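Local coordinates for putative ABC-transporter ATP-binding protein (Alicyclobacillus acidocaldarius, PDB 1Z47) that probably binds and hydrolyses ATP as the nucleotide-binding subunit of a putative sulfate ABC transporter, at residues P230-V233 with Y234-G238; F36-R39 with E40-V44; G53-T56 with I57-I61. One frame throughout, in Å; residues are numbered along the deposited sequence.

Contact 1. Residues P230-V233 with Y234-G238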
loop_
_atom_site.group_PDB
_atom_site.type_symbol
_atom_site.label_atom_id
_atom_site.label_comp_id
_atom_site.label_asym_id
_atom_site.label_seq_id
_atom_site.Cartn_x
_atom_site.Cartn_y
_atom_site.Cartn_z
ATOM N N PRO B 230 7.813 -16.552 -0.254
ATOM C CA PRO B 230 6.499 -15.909 -0.323
ATOM C C PRO B 230 5.391 -16.955 -0.371
ATOM O O PRO B 230 4.368 -16.834 0.308
ATOM C CB PRO B 230 6.584 -15.108 -1.626
ATOM C CG PRO B 230 7.992 -14.634 -1.609
ATOM C CD PRO B 230 8.750 -15.909 -1.196
ATOM N N GLU B 231 5.598 -17.989 -1.180
ATOM C CA GLU B 231 4.596 -19.026 -1.297
ATOM C C GLU B 231 4.500 -19.785 0.016
ATOM O O GLU B 231 3.403 -20.073 0.480
ATOM C CB GLU B 231 4.924 -19.982 -2.441
ATOM C CG GLU B 231 3.760 -20.907 -2.742
ATOM C CD GLU B 231 4.039 -21.869 -3.873
ATOM O OE1 GLU B 231 3.200 -22.775 -4.093
ATOM O OE2 GLU B 231 5.088 -21.713 -4.535
ATOM N N GLU B 232 5.648 -20.079 0.620
ATOM C CA GLU B 232 5.662 -20.787 1.879
ATOM C C GLU B 232 4.842 -20.051 2.943
ATOM O O GLU B 232 3.885 -20.614 3.491
ATOM C CB GLU B 232 7.108 -20.999 2.352
ATOM C CG GLU B 232 7.748 -22.228 1.689
ATOM C CD GLU B 232 9.246 -22.378 1.918
ATOM O OE1 GLU B 232 9.795 -23.397 1.436
ATOM O OE2 GLU B 232 9.878 -21.507 2.559
ATOM N N VAL B 233 5.188 -18.791 3.214
ATOM C CA VAL B 233 4.467 -18.044 4.244
ATOM C C VAL B 233 2.997 -17.787 3.930
ATOM O O VAL B 233 2.198 -17.640 4.850
ATOM C CB VAL B 233 5.166 -16.705 4.579
ATOM C CG1 VAL B 233 6.526 -16.988 5.173
ATOM C CG2 VAL B 233 5.276 -15.831 3.329
ATOM N N TYR B 234 2.631 -17.766 2.648
ATOM C CA TYR B 234 1.247 -17.528 2.246
ATOM C C TYR B 234 0.384 -18.792 2.236
ATOM O O TYR B 234 -0.754 -18.784 2.720
ATOM C CB TYR B 234 1.191 -16.902 0.842
ATOM C CG TYR B 234 -0.202 -16.480 0.378
ATOM C CD1 TYR B 234 -0.651 -15.160 0.522
ATOM C CD2 TYR B 234 -1.057 -17.393 -0.232
ATOM C CE1 TYR B 234 -1.921 -14.772 0.063
ATOM C CE2 TYR B 234 -2.314 -17.013 -0.692
ATOM C CZ TYR B 234 -2.742 -15.708 -0.545
ATOM O OH TYR B 234 -3.977 -15.355 -1.036
ATOM N N GLU B 235 0.918 -19.869 1.663
ATOM C CA GLU B 235 0.161 -21.110 1.569
ATOM C C GLU B 235 0.334 -22.057 2.753
ATOM O O GLU B 235 -0.578 -22.826 3.054
ATOM C CB GLU B 235 0.507 -21.826 0.258
ATOM C CG GLU B 235 0.162 -21.002 -0.990
ATOM C CD GLU B 235 -1.336 -20.865 -1.247
ATOM O OE1 GLU B 235 -2.134 -20.886 -0.280
ATOM O OE2 GLU B 235 -1.724 -20.717 -2.428
ATOM N N LYS B 236 1.484 -21.989 3.424
ATOM C CA LYS B 236 1.776 -22.834 4.574
ATOM C C LYS B 236 2.192 -22.020 5.810
ATOM O O LYS B 236 3.286 -22.186 6.352
ATOM C CB LYS B 236 2.861 -23.855 4.205
ATOM C CG LYS B 236 2.448 -24.731 3.014
ATOM C CD LYS B 236 3.449 -25.857 2.726
ATOM C CE LYS B 236 4.680 -25.361 1.978
ATOM N NZ LYS B 236 5.696 -26.435 1.747
ATOM N N PRO B 237 1.317 -21.097 6.257
ATOM C CA PRO B 237 1.635 -20.282 7.437
ATOM C C PRO B 237 1.909 -21.168 8.655
ATOM O O PRO B 237 1.139 -22.086 8.953
ATOM C CB PRO B 237 0.394 -19.397 7.602
ATOM C CG PRO B 237 -0.721 -20.179 6.896
ATOM C CD PRO B 237 0.000 -20.745 5.695
ATOM N N GLY B 238 3.009 -20.903 9.340
ATOM C CA GLY B 238 3.368 -21.707 10.494
ATOM C C GLY B 238 2.556 -21.405 11.738
ATOM O O GLY B 238 2.408 -22.254 12.609
#
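Three i to i+4 backbone bonds, from Tyr234 N to Pro230 O, from Glu235 N to Glu231 O (2.8 Å, N-H...O 168°) and from Lys236 N to Glu232 O, wind residues 230-235 into a short helix. The bond onto Glu231 O is the straightest of the three. Glu231 and Glu235, one turn apart, meet through their methylenes, CG of Glu231 lying 4.0 Å from CG of Glu235, and their carboxylate planes are turned 60° from each other. Glu231 runs out extended, whereas Glu235 bends at chi2. Its chi1 (-61°) sets CG beside the backbone N, at the edge of the Tyr234 ring, in plane. Between Glu231 OE1 and Glu235 OE2 there are 5.6 Å; these like charges are bridged by Arg334 of the second subunit, which forms a salt bridge to each. The helix therefore takes part in the dimer contact, and it follows directly on strand 223-228, at the margin of the mixed sheet of the ATP-binding domain. Tyr234 packs its ring edge-to-face with Phe308 of the second subunit, while its OH bonds to Lys287 of its own chain. At the C-terminal end Lys236 is the first residue to leave helical angles, its CB 3.5 Å from Glu232 O. Pro237 follows, setting its CB 3.7 Å from Val233 O, and both Val233 and Pro237 rest on Val242 of helix 240-245.

Contact 2. Residues F36-R39 with E40-V44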
loop_
_atom_site.group_PDB
_atom_site.type_symbol
_atom_site.label_atom_id
_atom_site.label_comp_id
_atom_site.label_asym_id
_atom_site.label_seq_id
_atom_site.Cartn_x
_atom_site.Cartn_y
_atom_site.Cartn_z
ATOM N N PHE B 36 19.056 -17.155 12.726
ATOM C CA PHE B 36 18.652 -17.410 11.353
ATOM C C PHE B 36 19.882 -17.343 10.481
ATOM O O PHE B 36 20.915 -16.815 10.881
ATOM C CB PHE B 36 17.614 -16.374 10.868
ATOM C CG PHE B 36 18.067 -14.937 10.992
ATOM C CD1 PHE B 36 18.996 -14.404 10.102
ATOM C CD2 PHE B 36 17.581 -14.125 12.016
ATOM C CE1 PHE B 36 19.437 -13.079 10.230
ATOM C CE2 PHE B 36 18.012 -12.799 12.156
ATOM C CZ PHE B 36 18.945 -12.275 11.258
ATOM N N GLN B 37 19.764 -17.880 9.281
ATOM C CA GLN B 37 20.874 -17.856 8.352
ATOM C C GLN B 37 20.372 -17.349 7.015
ATOM O O GLN B 37 19.471 -17.947 6.418
ATOM C CB GLN B 37 21.447 -19.258 8.160
ATOM C CG GLN B 37 21.744 -20.016 9.442
ATOM C CD GLN B 37 22.517 -21.294 9.169
ATOM O OE1 GLN B 37 23.726 -21.261 8.927
ATOM N NE2 GLN B 37 21.821 -22.425 9.185
ATOM N N ILE B 38 20.953 -16.249 6.548
ATOM C CA ILE B 38 20.580 -15.688 5.254
ATOM C C ILE B 38 21.633 -16.123 4.226
ATOM O O ILE B 38 22.837 -16.006 4.472
ATOM C CB ILE B 38 20.496 -14.143 5.332
ATOM C CG1 ILE B 38 19.267 -13.743 6.167
ATOM C CG2 ILE B 38 20.397 -13.547 3.942
ATOM C CD1 ILE B 38 19.144 -12.243 6.421
ATOM N N ARG B 39 21.169 -16.631 3.087
ATOM C CA ARG B 39 22.052 -17.102 2.018
ATOM C C ARG B 39 22.728 -15.980 1.210
ATOM O O ARG B 39 22.227 -14.847 1.119
ATOM C CB ARG B 39 21.266 -18.006 1.064
ATOM C CG ARG B 39 20.399 -19.055 1.766
ATOM C CD ARG B 39 19.689 -19.968 0.769
ATOM N NE ARG B 39 20.572 -21.022 0.266
ATOM C CZ ARG B 39 20.265 -21.859 -0.722
ATOM N NH1 ARG B 39 21.139 -22.781 -1.101
ATOM N NH2 ARG B 39 19.092 -21.773 -1.341
ATOM N N GLU B 40 23.875 -16.302 0.616
ATOM C CA GLU B 40 24.601 -15.325 -0.187
ATOM C C GLU B 40 23.799 -14.928 -1.433
ATOM O O GLU B 40 23.224 -15.783 -2.132
ATOM C CB GLU B 40 25.985 -15.885 -0.582
ATOM C CG GLU B 40 26.939 -16.064 0.616
ATOM C CD GLU B 40 28.328 -16.600 0.240
ATOM O OE1 GLU B 40 29.098 -15.889 -0.453
ATOM O OE2 GLU B 40 28.656 -17.737 0.647
ATOM N N GLY B 41 23.746 -13.619 -1.694
ATOM C CA GLY B 41 23.030 -13.121 -2.855
ATOM C C GLY B 41 21.522 -13.141 -2.686
ATOM O O GLY B 41 20.764 -12.928 -3.634
ATOM N N GLU B 42 21.070 -13.392 -1.469
ATOM C CA GLU B 42 19.634 -13.443 -1.241
ATOM C C GLU B 42 19.113 -12.065 -0.845
ATOM O O GLU B 42 19.851 -11.254 -0.284
ATOM C CB GLU B 42 19.324 -14.439 -0.117
ATOM C CG GLU B 42 17.892 -14.875 -0.071
ATOM C CD GLU B 42 17.620 -15.913 1.009
ATOM O OE1 GLU B 42 16.606 -16.625 0.869
ATOM O OE2 GLU B 42 18.403 -16.006 1.987
ATOM N N MET B 43 17.845 -11.804 -1.147
ATOM C CA MET B 43 17.227 -10.546 -0.741
ATOM C C MET B 43 16.203 -10.927 0.334
ATOM O O MET B 43 15.209 -11.559 0.019
ATOM C CB MET B 43 16.497 -9.893 -1.912
ATOM C CG MET B 43 15.701 -8.653 -1.510
ATOM S SD MET B 43 15.479 -7.570 -2.915
ATOM C CE MET B 43 16.679 -6.295 -2.517
ATOM N N VAL B 44 16.440 -10.548 1.584
ATOM C CA VAL B 44 15.486 -10.914 2.646
ATOM C C VAL B 44 14.681 -9.740 3.191
ATOM O O VAL B 44 15.239 -8.678 3.467
ATOM C CB VAL B 44 16.206 -11.577 3.841
ATOM C CG1 VAL B 44 15.263 -11.667 5.066
ATOM C CG2 VAL B 44 16.705 -12.973 3.429
#
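Glu42, the last residue of the turn, points its side chain back at Arg39, where OE2 accepts the Arg39 N-H at 3.0 Å with an N-H...O angle of 149°. The amide meets OE2 on its anti side, 27° out of the carboxylate plane. This reach depends on an extended chain: CG stands opposite the backbone N about the first bond (chi1 -163°), and chi2 is again near 180°. The same OE2 lies 3.6 Å from CB of Arg39. The Arg39 guanidinium, by contrast, leads away, its plane turned nearly perpendicular to that of the carboxylate, and NE remains 5.7 Å from OE2, so the backbone amide of Arg39 is the group engaged here. A second bond runs the opposite way, Glu42 N to Arg39 O at 3.2 Å, and closes a type II beta turn from Arg39 to Glu42, with Gly41 at positive phi. Ile38 crosses Glu42 at about a right angle, its CG2 3.7 Å from OE2. The same CG2 meets CG2 of Val44 at 3.8 Å, the two side chains approaching tip to tip. The turn links strand 34-38 of the antiparallel sheet to strand 43-47 of the mixed sheet, and Ile38 also packs on Thr198 and Val200 of strand 198-203. Replacing Glu42 with an alanine would probably leave the Arg39 amide without its carboxylate acceptor and Arg215 without its salt-bridge mate at OE1. With one oxygen on a backbone N-H and the other on Arg215, the buried carboxylate has both oxygens engaged, which is likely to favour its charged form.

Contact 3. Residues G53-T56 with I57-I61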
loop_
_atom_site.group_PDB
_atom_site.type_symbol
_atom_site.label_atom_id
_atom_site.label_comp_id
_atom_site.label_asym_id
_atom_site.label_seq_id
_atom_site.Cartn_x
_atom_site.Cartn_y
_atom_site.Cartn_z
ATOM N N GLY B 53 10.743 -5.818 16.499
ATOM C CA GLY B 53 12.131 -6.250 16.498
ATOM C C GLY B 53 12.775 -6.210 15.107
ATOM O O GLY B 53 14.001 -6.381 14.981
ATOM N N LYS B 54 11.981 -5.970 14.058
ATOM C CA LYS B 54 12.532 -5.934 12.709
ATOM C C LYS B 54 13.581 -4.839 12.495
ATOM O O LYS B 54 14.602 -5.068 11.831
ATOM C CB LYS B 54 11.402 -5.801 11.654
ATOM C CG LYS B 54 10.593 -4.476 11.666
ATOM C CD LYS B 54 9.388 -4.615 10.716
ATOM C CE LYS B 54 8.665 -3.294 10.401
ATOM N NZ LYS B 54 7.993 -2.719 11.579
ATOM N N THR B 55 13.354 -3.653 13.038
ATOM C CA THR B 55 14.317 -2.565 12.849
ATOM C C THR B 55 15.584 -2.812 13.679
ATOM O O THR B 55 16.720 -2.608 13.198
ATOM C CB THR B 55 13.672 -1.203 13.210
ATOM O OG1 THR B 55 12.556 -0.982 12.338
ATOM C CG2 THR B 55 14.659 -0.053 13.026
ATOM N N THR B 56 15.392 -3.280 14.908
ATOM C CA THR B 56 16.526 -3.575 15.783
ATOM C C THR B 56 17.423 -4.600 15.091
ATOM O O THR B 56 18.643 -4.452 15.098
ATOM C CB THR B 56 16.044 -4.121 17.134
ATOM O OG1 THR B 56 15.147 -3.162 17.717
ATOM C CG2 THR B 56 17.245 -4.355 18.096
ATOM N N ILE B 57 16.817 -5.623 14.478
ATOM C CA ILE B 57 17.579 -6.654 13.764
ATOM C C ILE B 57 18.405 -6.021 12.626
ATOM O O ILE B 57 19.607 -6.297 12.489
ATOM C CB ILE B 57 16.643 -7.745 13.182
ATOM C CG1 ILE B 57 16.122 -8.638 14.333
ATOM C CG2 ILE B 57 17.374 -8.562 12.105
ATOM C CD1 ILE B 57 15.179 -9.756 13.883
ATOM N N LEU B 58 17.764 -5.186 11.801
ATOM C CA LEU B 58 18.477 -4.515 10.712
ATOM C C LEU B 58 19.664 -3.733 11.300
ATOM O O LEU B 58 20.785 -3.811 10.780
ATOM C CB LEU B 58 17.543 -3.543 9.964
ATOM C CG LEU B 58 18.107 -3.142 8.608
ATOM C CD1 LEU B 58 17.824 -4.252 7.590
ATOM C CD2 LEU B 58 17.506 -1.788 8.177
ATOM N N ARG B 59 19.423 -2.996 12.387
ATOM C CA ARG B 59 20.473 -2.216 13.044
ATOM C C ARG B 59 21.563 -3.109 13.681
ATOM O O ARG B 59 22.721 -2.697 13.772
ATOM C CB ARG B 59 19.867 -1.284 14.097
ATOM C CG ARG B 59 18.957 -0.209 13.491
ATOM C CD ARG B 59 18.185 0.543 14.557
ATOM N NE ARG B 59 19.091 1.176 15.506
ATOM C CZ ARG B 59 19.943 2.151 15.193
ATOM N NH1 ARG B 59 20.739 2.661 16.129
ATOM N NH2 ARG B 59 19.987 2.623 13.950
ATOM N N LEU B 60 21.195 -4.319 14.104
ATOM C CA LEU B 60 22.168 -5.260 14.687
ATOM C C LEU B 60 23.107 -5.759 13.587
ATOM O O LEU B 60 24.263 -6.082 13.857
ATOM C CB LEU B 60 21.482 -6.487 15.304
ATOM C CG LEU B 60 21.238 -6.660 16.808
ATOM C CD1 LEU B 60 22.439 -6.156 17.598
ATOM C CD2 LEU B 60 19.997 -5.935 17.228
ATOM N N ILE B 61 22.601 -5.846 12.358
ATOM C CA ILE B 61 23.420 -6.291 11.235
ATOM C C ILE B 61 24.373 -5.155 10.832
ATOM O O ILE B 61 25.517 -5.393 10.412
ATOM C CB ILE B 61 22.557 -6.661 10.009
ATOM C CG1 ILE B 61 21.629 -7.829 10.340
ATOM C CG2 ILE B 61 23.462 -7.039 8.834
ATOM C CD1 ILE B 61 20.660 -8.183 9.209
#
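Arg59 N donates to Thr55 O at 2.8 Å in a bond that is nearly linear (N-H...O 167°), and Leu60 N reaches Thr56 O at 2.7 Å, though more bent at 137°. Ile57 N to Gly53 O and Leu58 N to Lys54 O complete four successive i to i+4 bonds, the first of them beginning at the N-cap residue Gly53. Side chains of the following turn come close to these carbonyl oxygens: CG1 of Ile57 is 3.2 Å from Gly53 O, and CG of Arg59 is 3.3 Å from Thr55 O. Thr55 and Arg59 run side by side in the same direction, their contact being the methyl CG2 of Thr55 against CD of Arg59 at 3.9 Å. Arg59 then bends at chi3, and its NH1 makes a salt bridge to Glu65. Thr56 and Leu60 are likewise alongside, and CG2 of Thr56 presses on CD2 of Leu60 at 3.3 Å, closer than two methyl carbons normally pack. In Thr56 the methyl stands opposite the backbone N (chi1 -57° for OG1), which turns it along the helix toward Leu60 and leaves OG1 on the other branch to bond Arg29 O. On other faces of the helix, Leu58 packs on Val200 and Leu168 and Ile57 on Phe17, while Lys54 points away from the later turn, its NZ making weak hydrogen bonds to Gly48 O and Pro49 O. A helix opening at a glycine-lysine-threonine after strand 43-47 is consistent with the Walker A (P-loop) of ABC ATPases, which wraps the nucleotide phosphates.

How the contacts relate
From the N terminus, contact 2 comes first: its turn closes the short link from strand 34-38, in the antiparallel sheet, to strand 43-47, in the mixed sheet. That strand then leads through the P-loop-like segment into helix 54-62, which carries contact 3. These two touch, Phe36 CZ lying 4.1 Å from Ile57 CG2, with their centres about 15 Å apart. Contact 1 follows much later, after edge strand 223-228, its centre about 18 Å from that of contact 2 and about 23 Å from that of contact 3, and it touches neither. All three are local and in series, so none nests within or crosses another; contact 1 alone reaches the second subunit.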